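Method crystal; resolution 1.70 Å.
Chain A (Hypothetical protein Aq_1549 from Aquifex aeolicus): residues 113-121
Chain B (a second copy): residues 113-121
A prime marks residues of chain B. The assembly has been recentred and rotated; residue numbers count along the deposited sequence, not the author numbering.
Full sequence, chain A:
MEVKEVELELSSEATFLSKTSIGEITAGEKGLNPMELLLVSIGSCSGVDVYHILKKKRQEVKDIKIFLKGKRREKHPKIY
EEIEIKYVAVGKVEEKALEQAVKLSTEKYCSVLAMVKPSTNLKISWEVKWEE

Chain A (113-121) LAMVKPSTN
Chain B (113-121) LAMVKPSTN

Two copies of one short motif, the end of a helix followed by a 3-10 segment, meet across an exact two-fold axis, so each contact between unlike residues occurs twice, while Val116 and Met115 also meet their own mates once across the axis. From Leu113 to Val116 phi/psi run -62/-38, -61/-31, -75/-28 and -104/-13; the 3-10 segment Lys117 to Ser119 follows (-48/-44, -70/0, -122/3), then the chain extends at Thr120 (-148/164) and Asn121 (-94/116). Within each chain, Lys117 N bonds Leu113 O at 3.0 Å and Ser119 N bonds Val116 O at 3.0 Å.

In register, Val116 lies nearest Val116′, CA to CA 5.0 Å; Pro118 CA and Pro118′ CA lie 7.3 Å apart. So close an approach leaves little room between the backbones. Val116 (chi1 m) points its CA-to-CB bond sideways, yet its CG1 meets Val116′ CG1 at 3.4 Å, a tight methyl-to-methyl contact.

Met115 (m, t, p) packs its CB on Val116′ CG1 at 4.0 Å, and its CE reaches Thr120′ CB at 3.9 Å; it has the largest area covered by the other stretch. Thr120 (chi1 t) thus offers its CB as a seat for the methionine tip.

The polar chemistry centres on the Met115 carbonyl. Met115 O and Met115′ O stand 3.3 Å apart, two acceptors that cannot bond each other. Each of these oxygens is also approached by donors from the partner: Ser119′ OG (chi1 m) gives Met115 O a weak hydrogen bond at 3.3 Å, and Val116′ CA points its hydrogen at Met115 O from 3.5 Å, nearly straight at 166°. Pro118, ring C-gamma exo, packs against the serine hydroxyl, its CG 3.7 Å from Ser119′ OG. Leu113 (t, p) and Asn121 (chi1 t) make no contact; Lys117 (chi1 -126°) points away. Together the stretches bury 467 Å². The rule: pair valine methyls at the axis and seat each methionine tip against the partner's threonine.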

# COMPACT_ATOMS: atom_id res chain seq x y z
N LEU A 113 -5.93 6.45 -1.76
CA LEU A 113 -7.32 6.25 -1.38
C LEU A 113 -8.26 6.25 -2.58
O LEU A 113 -9.22 5.48 -2.63
CB LEU A 113 -7.77 7.32 -0.39
CG LEU A 113 -9.17 7.14 0.21
CD1 LEU A 113 -9.25 5.81 0.95
CD2 LEU A 113 -9.47 8.29 1.15
N ALA A 114 -7.99 7.11 -3.56
CA ALA A 114 -8.83 7.21 -4.75
C ALA A 114 -8.86 5.90 -5.53
O ALA A 114 -9.86 5.56 -6.16
CB ALA A 114 -8.32 8.32 -5.65
N MET A 115 -7.76 5.15 -5.47
CA MET A 115 -7.67 3.89 -6.19
C MET A 115 -8.44 2.73 -5.59
O MET A 115 -8.87 1.83 -6.31
CB MET A 115 -6.20 3.49 -6.37
CG MET A 115 -5.45 4.38 -7.36
SD MET A 115 -3.81 3.76 -7.79
CE MET A 115 -4.23 2.48 -8.89
N VAL A 116 -8.65 2.74 -4.28
CA VAL A 116 -9.38 1.63 -3.66
C VAL A 116 -10.81 1.99 -3.28
O VAL A 116 -11.62 1.11 -2.99
CB VAL A 116 -8.65 1.11 -2.40
CG1 VAL A 116 -7.23 0.68 -2.77
CG2 VAL A 116 -8.62 2.17 -1.31
N LYS A 117 -11.11 3.28 -3.29
CA LYS A 117 -12.44 3.77 -2.94
C LYS A 117 -13.61 3.04 -3.62
O LYS A 117 -14.60 2.72 -2.96
CB LYS A 117 -12.51 5.28 -3.23
CG LYS A 117 -12.94 6.11 -2.04
CD LYS A 117 -12.51 7.58 -2.18
CE LYS A 117 -13.03 8.22 -3.45
NZ LYS A 117 -12.72 9.68 -3.48
N PRO A 118 -13.51 2.77 -4.93
CA PRO A 118 -14.58 2.08 -5.67
C PRO A 118 -14.78 0.59 -5.34
O PRO A 118 -15.65 -0.07 -5.93
CB PRO A 118 -14.17 2.26 -7.13
CG PRO A 118 -13.34 3.51 -7.11
CD PRO A 118 -12.51 3.30 -5.87
N SER A 119 -13.98 0.06 -4.42
CA SER A 119 -14.09 -1.34 -4.07
C SER A 119 -14.38 -1.58 -2.59
O SER A 119 -14.45 -2.73 -2.17
CB SER A 119 -12.81 -2.09 -4.45
OG SER A 119 -12.62 -2.12 -5.86
N THR A 120 -14.56 -0.51 -1.82
CA THR A 120 -14.81 -0.66 -0.38
C THR A 120 -15.71 0.42 0.22
O THR A 120 -15.94 1.47 -0.39
CB THR A 120 -13.47 -0.66 0.39
OG1 THR A 120 -13.68 -1.09 1.74
CG2 THR A 120 -12.86 0.73 0.40
N ASN A 121 -16.23 0.16 1.42
CA ASN A 121 -17.07 1.13 2.11
C ASN A 121 -16.15 1.92 3.03
O ASN A 121 -15.57 1.37 3.97
CB ASN A 121 -18.16 0.44 2.94
CG ASN A 121 -18.94 1.41 3.81
OD1 ASN A 121 -19.08 2.59 3.48
ND2 ASN A 121 -19.46 0.93 4.93
N LEU B 113 -4.25 -6.16 -4.89
CA LEU B 113 -4.45 -5.91 -6.31
C LEU B 113 -5.92 -5.84 -6.69
O LEU B 113 -6.32 -5.03 -7.53
CB LEU B 113 -3.76 -6.99 -7.14
CG LEU B 113 -3.77 -6.77 -8.66
CD1 LEU B 113 -3.07 -5.46 -9.00
CD2 LEU B 113 -3.07 -7.94 -9.35
N ALA B 114 -6.74 -6.69 -6.07
CA ALA B 114 -8.17 -6.72 -6.36
C ALA B 114 -8.84 -5.39 -6.04
O ALA B 114 -9.81 -5.00 -6.70
CB ALA B 114 -8.84 -7.83 -5.56
N MET B 115 -8.32 -4.70 -5.04
CA MET B 115 -8.90 -3.42 -4.63
C MET B 115 -8.61 -2.24 -5.56
O MET B 115 -9.40 -1.31 -5.63
CB MET B 115 -8.45 -3.07 -3.21
CG MET B 115 -9.09 -3.97 -2.14
SD MET B 115 -8.81 -3.40 -0.45
CE MET B 115 -9.93 -2.07 -0.37
N VAL B 116 -7.49 -2.28 -6.27
CA VAL B 116 -7.17 -1.16 -7.16
C VAL B 116 -7.41 -1.47 -8.63
O VAL B 116 -7.44 -0.57 -9.46
CB VAL B 116 -5.70 -0.70 -6.98
CG1 VAL B 116 -5.46 -0.32 -5.53
CG2 VAL B 116 -4.74 -1.79 -7.42
N LYS B 117 -7.60 -2.75 -8.93
CA LYS B 117 -7.83 -3.20 -10.30
C LYS B 117 -8.89 -2.40 -11.08
O LYS B 117 -8.67 -2.06 -12.25
CB LYS B 117 -8.18 -4.69 -10.29
CG LYS B 117 -7.30 -5.54 -11.19
CD LYS B 117 -7.31 -7.01 -10.77
CE LYS B 117 -8.71 -7.60 -10.76
NZ LYS B 117 -8.66 -9.07 -10.50
N PRO B 118 -10.04 -2.10 -10.46
CA PRO B 118 -11.11 -1.34 -11.12
C PRO B 118 -10.83 0.14 -11.40
O PRO B 118 -11.69 0.85 -11.94
CB PRO B 118 -12.29 -1.50 -10.17
CG PRO B 118 -11.99 -2.79 -9.45
CD PRO B 118 -10.52 -2.65 -9.18
N SER B 119 -9.65 0.61 -11.02
CA SER B 119 -9.32 2.01 -11.23
C SER B 119 -8.07 2.22 -12.08
O SER B 119 -7.66 3.36 -12.29
CB SER B 119 -9.12 2.72 -9.88
OG SER B 119 -10.33 2.77 -9.14
N THR B 120 -7.48 1.14 -12.58
CA THR B 120 -6.26 1.26 -13.38
C THR B 120 -6.11 0.20 -14.48
O THR B 120 -6.80 -0.82 -14.47
CB THR B 120 -5.01 1.19 -12.46
OG1 THR B 120 -3.85 1.58 -13.19
CG2 THR B 120 -4.82 -0.23 -11.95
N ASN B 121 -5.21 0.45 -15.43
CA ASN B 121 -4.95 -0.50 -16.50
C ASN B 121 -3.77 -1.35 -16.05
O ASN B 121 -2.66 -0.85 -15.88
CB ASN B 121 -4.61 0.21 -17.81
CG ASN B 121 -4.15 -0.76 -18.90
OD1 ASN B 121 -4.56 -1.92 -18.93
ND2 ASN B 121 -3.32 -0.28 -19.82